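Local coordinates for replication protein (Sphinx1.76-related DNA, PDB 6H24) that probably takes part in starting plasmid DNA replication, the chain being its N-terminal winged-helix (WH1) domain, which forms a dimer here, at residues A[90-102]-A[108-120]. Sequence-based numbering, arbitrary orientation.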
loop_
_atom_site.group_PDB
_atom_site.type_symbol
_atom_site.label_atom_id
_atom_site.label_comp_id
_atom_site.label_asym_id
_atom_site.label_seq_id
_atom_site.Cartn_x
_atom_site.Cartn_y
_atom_site.Cartn_z
ATOM N N ILE A 90 -5.192 -13.996 12.186
ATOM C CA ILE A 90 -4.317 -12.832 12.087
ATOM C C ILE A 90 -5.157 -11.564 12.051
ATOM O O ILE A 90 -6.231 -11.530 11.444
ATOM C CB ILE A 90 -3.387 -12.932 10.862
ATOM C CG1 ILE A 90 -2.386 -11.774 10.861
ATOM C CG2 ILE A 90 -4.191 -12.946 9.567
ATOM C CD1 ILE A 90 -1.178 -12.035 9.995
ATOM N N ASN A 91 -4.659 -10.518 12.709
ATOM C CA ASN A 91 -5.316 -9.218 12.755
ATOM C C ASN A 91 -4.663 -8.319 11.708
ATOM O O ASN A 91 -3.520 -7.887 11.886
ATOM C CB ASN A 91 -5.174 -8.614 14.152
ATOM C CG ASN A 91 -5.960 -9.374 15.197
ATOM O OD1 ASN A 91 -7.188 -9.352 15.206
ATOM N ND2 ASN A 91 -5.250 -10.059 16.085
ATOM N N ILE A 92 -5.398 -7.993 10.643
ATOM C CA ILE A 92 -4.841 -7.281 9.496
ATOM C C ILE A 92 -5.276 -5.821 9.487
ATOM O O ILE A 92 -6.421 -5.494 9.827
ATOM C CB ILE A 92 -5.265 -7.960 8.178
ATOM C CG1 ILE A 92 -4.654 -9.358 8.095
ATOM C CG2 ILE A 92 -4.868 -7.128 6.981
ATOM C CD1 ILE A 92 -5.197 -10.184 6.956
ATOM N N THR A 93 -4.358 -4.944 9.091
ATOM C CA THR A 93 -4.688 -3.576 8.706
ATOM C C THR A 93 -4.214 -3.344 7.276
ATOM O O THR A 93 -3.064 -3.655 6.941
ATOM C CB THR A 93 -4.059 -2.561 9.652
ATOM O OG1 THR A 93 -4.462 -2.857 10.992
ATOM C CG2 THR A 93 -4.502 -1.153 9.289
ATOM N N SER A 94 -5.091 -2.787 6.438
ATOM C CA SER A 94 -4.819 -2.611 5.018
ATOM C C SER A 94 -5.094 -1.178 4.599
ATOM O O SER A 94 -5.930 -0.494 5.190
ATOM C CB SER A 94 -5.686 -3.553 4.143
ATOM O OG SER A 94 -5.446 -3.362 2.754
ATOM N N ARG A 95 -4.368 -0.732 3.576
ATOM C CA ARG A 95 -4.711 0.471 2.843
ATOM C C ARG A 95 -5.796 0.176 1.809
ATOM O O ARG A 95 -6.083 -0.980 1.487
ATOM C CB ARG A 95 -3.479 1.038 2.135
ATOM C CG ARG A 95 -2.364 1.519 3.068
ATOM C CD ARG A 95 -2.853 2.607 3.985
ATOM N NE ARG A 95 -1.782 3.128 4.830
ATOM C CZ ARG A 95 -1.940 4.084 5.723
ATOM N NH1 ARG A 95 -3.120 4.673 5.889
ATOM N NH2 ARG A 95 -0.905 4.481 6.452
ATOM N N TRP A 96 -6.402 1.246 1.288
ATOM C CA TRP A 96 -7.214 1.139 0.078
ATOM C C TRP A 96 -6.329 1.109 -1.166
ATOM O O TRP A 96 -6.550 0.301 -2.075
ATOM C CB TRP A 96 -8.185 2.322 -0.018
ATOM C CG TRP A 96 -9.328 2.268 0.927
ATOM C CD1 TRP A 96 -9.297 2.513 2.268
ATOM C CD2 TRP A 96 -10.701 1.996 0.601
ATOM N NE1 TRP A 96 -10.559 2.396 2.801
ATOM C CE2 TRP A 96 -11.439 2.076 1.799
ATOM C CE3 TRP A 96 -11.371 1.698 -0.587
ATOM C CZ2 TRP A 96 -12.813 1.856 1.847
ATOM C CZ3 TRP A 96 -12.735 1.478 -0.537
ATOM C CH2 TRP A 96 -13.443 1.563 0.669
ATOM N N VAL A 97 -5.322 1.978 -1.209
ATOM C CA VAL A 97 -4.399 2.099 -2.328
ATOM C C VAL A 97 -2.974 2.108 -1.776
ATOM O O VAL A 97 -2.714 2.668 -0.707
ATOM C CB VAL A 97 -4.682 3.374 -3.155
ATOM C CG1 VAL A 97 -6.000 3.267 -3.905
ATOM C CG2 VAL A 97 -4.709 4.614 -2.244
ATOM N N SER A 98 -2.060 1.455 -2.491
ATOM C CA SER A 98 -0.659 1.419 -2.102
ATOM C C SER A 98 0.147 2.567 -2.688
ATOM O O SER A 98 1.257 2.845 -2.201
ATOM C CB SER A 98 -0.027 0.099 -2.552
ATOM O OG SER A 98 -0.185 -0.078 -3.950
ATOM N N GLN A 99 -0.373 3.232 -3.718
ATOM C CA GLN A 99 0.384 4.190 -4.505
ATOM C C GLN A 99 -0.595 5.109 -5.208
ATOM O O GLN A 99 -1.631 4.649 -5.696
ATOM C CB GLN A 99 1.259 3.472 -5.546
ATOM C CG GLN A 99 2.204 4.354 -6.361
ATOM C CD GLN A 99 2.959 3.571 -7.422
ATOM O OE1 GLN A 99 2.912 3.899 -8.615
ATOM N NE2 GLN A 99 3.643 2.526 -7.000
ATOM N N ILE A 100 -0.240 6.391 -5.290
ATOM C CA ILE A 100 -0.996 7.375 -6.061
ATOM C C ILE A 100 -0.015 8.215 -6.866
ATOM O O ILE A 100 1.183 8.263 -6.580
ATOM C CB ILE A 100 -1.857 8.281 -5.157
ATOM C CG1 ILE A 100 -0.972 9.015 -4.138
ATOM C CG2 ILE A 100 -2.932 7.458 -4.462
ATOM C CD1 ILE A 100 -1.695 10.045 -3.303
ATOM N N GLY A 101 -0.540 8.900 -7.870
ATOM C CA GLY A 101 0.283 9.777 -8.678
ATOM C C GLY A 101 -0.579 10.769 -9.417
ATOM O O GLY A 101 -1.757 10.520 -9.683
ATOM N N TYR A 102 0.025 11.897 -9.763
ATOM C CA TYR A 102 -0.684 12.895 -10.546
ATOM C C TYR A 102 0.243 13.528 -11.567
ATOM O O TYR A 102 1.437 13.733 -11.312
ATOM C CB TYR A 102 -1.295 13.984 -9.652
ATOM C CG TYR A 102 -0.276 14.776 -8.880
ATOM C CD1 TYR A 102 0.372 15.856 -9.459
ATOM C CD2 TYR A 102 0.020 14.462 -7.563
ATOM C CE1 TYR A 102 1.313 16.591 -8.753
ATOM C CE2 TYR A 102 0.947 15.193 -6.844
ATOM C CZ TYR A 102 1.591 16.253 -7.445
ATOM O OH TYR A 102 2.516 16.984 -6.730
ATOM N N THR A 108 -4.316 14.068 -15.358
ATOM C CA THR A 108 -4.529 12.653 -15.091
ATOM C C THR A 108 -3.948 12.297 -13.732
ATOM O O THR A 108 -2.991 12.925 -13.259
ATOM C CB THR A 108 -3.884 11.770 -16.168
ATOM O OG1 THR A 108 -2.466 11.968 -16.169
ATOM C CG2 THR A 108 -4.421 12.124 -17.535
ATOM N N VAL A 109 -4.543 11.289 -13.102
ATOM C CA VAL A 109 -4.031 10.707 -11.872
ATOM C C VAL A 109 -3.865 9.202 -12.087
ATOM O O VAL A 109 -4.333 8.633 -13.076
ATOM C CB VAL A 109 -4.944 10.995 -10.660
ATOM C CG1 VAL A 109 -5.069 12.508 -10.425
ATOM C CG2 VAL A 109 -6.304 10.367 -10.859
ATOM N N GLU A 110 -3.164 8.564 -11.153
ATOM C CA GLU A 110 -2.864 7.141 -11.216
ATOM C C GLU A 110 -3.004 6.566 -9.815
ATOM O O GLU A 110 -2.566 7.187 -8.847
ATOM C CB GLU A 110 -1.439 6.876 -11.702
ATOM C CG GLU A 110 -1.217 6.928 -13.181
ATOM C CD GLU A 110 0.158 6.408 -13.541
ATOM O OE1 GLU A 110 0.867 5.922 -12.630
ATOM O OE2 GLU A 110 0.539 6.501 -14.720
ATOM N N ILE A 111 -3.553 5.359 -9.705
ATOM C CA ILE A 111 -3.645 4.689 -8.416
ATOM C C ILE A 111 -3.336 3.209 -8.596
ATOM O O ILE A 111 -3.520 2.647 -9.679
ATOM C CB ILE A 111 -5.025 4.853 -7.736
ATOM C CG1 ILE A 111 -6.144 4.173 -8.534
ATOM C CG2 ILE A 111 -5.357 6.333 -7.540
ATOM C CD1 ILE A 111 -7.474 4.159 -7.796
ATOM N N ILE A 112 -2.843 2.584 -7.535
ATOM C CA ILE A 112 -2.770 1.132 -7.445
ATOM C C ILE A 112 -3.554 0.689 -6.219
ATOM O O ILE A 112 -3.288 1.159 -5.111
ATOM C CB ILE A 112 -1.329 0.610 -7.358
ATOM C CG1 ILE A 112 -0.456 1.177 -8.480
ATOM C CG2 ILE A 112 -1.347 -0.919 -7.435
ATOM C CD1 ILE A 112 0.983 0.665 -8.461
ATOM N N PHE A 113 -4.501 -0.221 -6.409
ATOM C CA PHE A 113 -5.244 -0.746 -5.274
ATOM C C PHE A 113 -4.387 -1.695 -4.451
ATOM O O PHE A 113 -3.572 -2.454 -4.986
ATOM C CB PHE A 113 -6.505 -1.464 -5.751
ATOM C CG PHE A 113 -7.572 -0.538 -6.232
ATOM C CD1 PHE A 113 -8.288 0.237 -5.335
ATOM C CD2 PHE A 113 -7.852 -0.419 -7.581
ATOM C CE1 PHE A 113 -9.272 1.102 -5.771
ATOM C CE2 PHE A 113 -8.837 0.447 -8.025
ATOM C CZ PHE A 113 -9.555 1.199 -7.122
ATOM N N ALA A 114 -4.595 -1.659 -3.136
ATOM C CA ALA A 114 -3.943 -2.590 -2.237
ATOM C C ALA A 114 -4.461 -4.006 -2.475
ATOM O O ALA A 114 -5.605 -4.196 -2.899
ATOM C CB ALA A 114 -4.187 -2.187 -0.790
ATOM N N PRO A 115 -3.645 -5.024 -2.193
ATOM C CA PRO A 115 -4.069 -6.391 -2.564
ATOM C C PRO A 115 -5.316 -6.880 -1.847
ATOM O O PRO A 115 -6.059 -7.686 -2.416
ATOM C CB PRO A 115 -2.844 -7.255 -2.229
ATOM C CG PRO A 115 -1.978 -6.416 -1.326
ATOM C CD PRO A 115 -2.268 -4.976 -1.667
ATOM N N ALA A 116 -5.600 -6.411 -0.635
ATOM C CA ALA A 116 -6.814 -6.856 0.042
ATOM C C ALA A 116 -8.072 -6.345 -0.648
ATOM O O ALA A 116 -9.136 -6.982 -0.552
ATOM C CB ALA A 116 -6.803 -6.382 1.495
ATOM N N VAL A 117 -7.975 -5.207 -1.328
ATOM C CA VAL A 117 -9.128 -4.580 -1.960
ATOM C C VAL A 117 -9.392 -5.151 -3.350
ATOM O O VAL A 117 -10.553 -5.240 -3.771
ATOM C CB VAL A 117 -8.893 -3.059 -2.006
ATOM C CG1 VAL A 117 -9.985 -2.368 -2.794
ATOM C CG2 VAL A 117 -8.816 -2.503 -0.581
ATOM N N VAL A 118 -8.334 -5.563 -4.051
ATOM C CA VAL A 118 -8.476 -6.022 -5.433
ATOM C C VAL A 118 -9.624 -7.019 -5.612
ATOM O O VAL A 118 -10.408 -6.860 -6.560
ATOM C CB VAL A 118 -7.137 -6.567 -5.941
ATOM C CG1 VAL A 118 -7.322 -7.286 -7.258
ATOM C CG2 VAL A 118 -6.102 -5.453 -6.095
ATOM N N PRO A 119 -9.770 -8.060 -4.784
ATOM C CA PRO A 119 -10.843 -9.044 -5.031
ATOM C C PRO A 119 -12.235 -8.508 -4.768
ATOM O O PRO A 119 -13.212 -9.146 -5.179
ATOM C CB PRO A 119 -10.520 -10.194 -4.068
ATOM C CG PRO A 119 -9.561 -9.639 -3.075
ATOM C CD PRO A 119 -8.871 -8.465 -3.685
ATOM N N LEU A 120 -12.356 -7.360 -4.109
ATOM C CA LEU A 120 -13.645 -6.754 -3.805
ATOM C C LEU A 120 -13.950 -5.547 -4.685
ATOM O O LEU A 120 -14.875 -4.793 -4.379
ATOM C CB LEU A 120 -13.689 -6.351 -2.330
ATOM C CG LEU A 120 -13.750 -7.530 -1.358
ATOM C CD1 LEU A 120 -13.399 -7.107 0.063
ATOM C CD2 LEU A 120 -15.124 -8.178 -1.397
HETATM O O HOH W 1 -3.792 -5.028 1.231
HETATM O O HOH W 2 -0.847 -2.708 -4.272
HETATM O O HOH W 3 1.103 6.088 -9.356
#
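Gly101 and Glu110 form a hydrogen-bonded pair where strands 99-102 and 108-113 run antiparallel, their axes 4.4 Å apart at closest approach. With no side chain at Gly101, nothing presses on Glu110 CB from across the pair, and the Glu110 carboxylate reaches on to Arg85 of the second subunit in a salt bridge. One pair along, the beta-branched Ile100 and Ile111 meet through CG2 methyls 4.1 Å apart, on the face that turns Ile100 to Phe75 of helix 60-75. On the other face Ile112 lays CD1 against the amide of Gln99, 3.6 Å from NE2; Gln99 gets there with CG anti to its backbone N (chi1 -175°) and the chain extended. The two strands form a beta hairpin, consistent with the wing of the winged-helix fold, and strand 45-48 adds a third strand beside 108-113. Past the corner at Ser98, Ala114 N donates an almost straight bond to Trp96 O (3.0 Å, 176°), and the small Ala114 can bring its CB up against Arg95 O. Ser94 OG donates to Arg95 O at 2.8 Å and accepts from a water that in turn accepts a hydrogen bond from Ala116 N. With an alanine in place of Ser94, the water is likely to lose this acceptor and Arg95 O this donor.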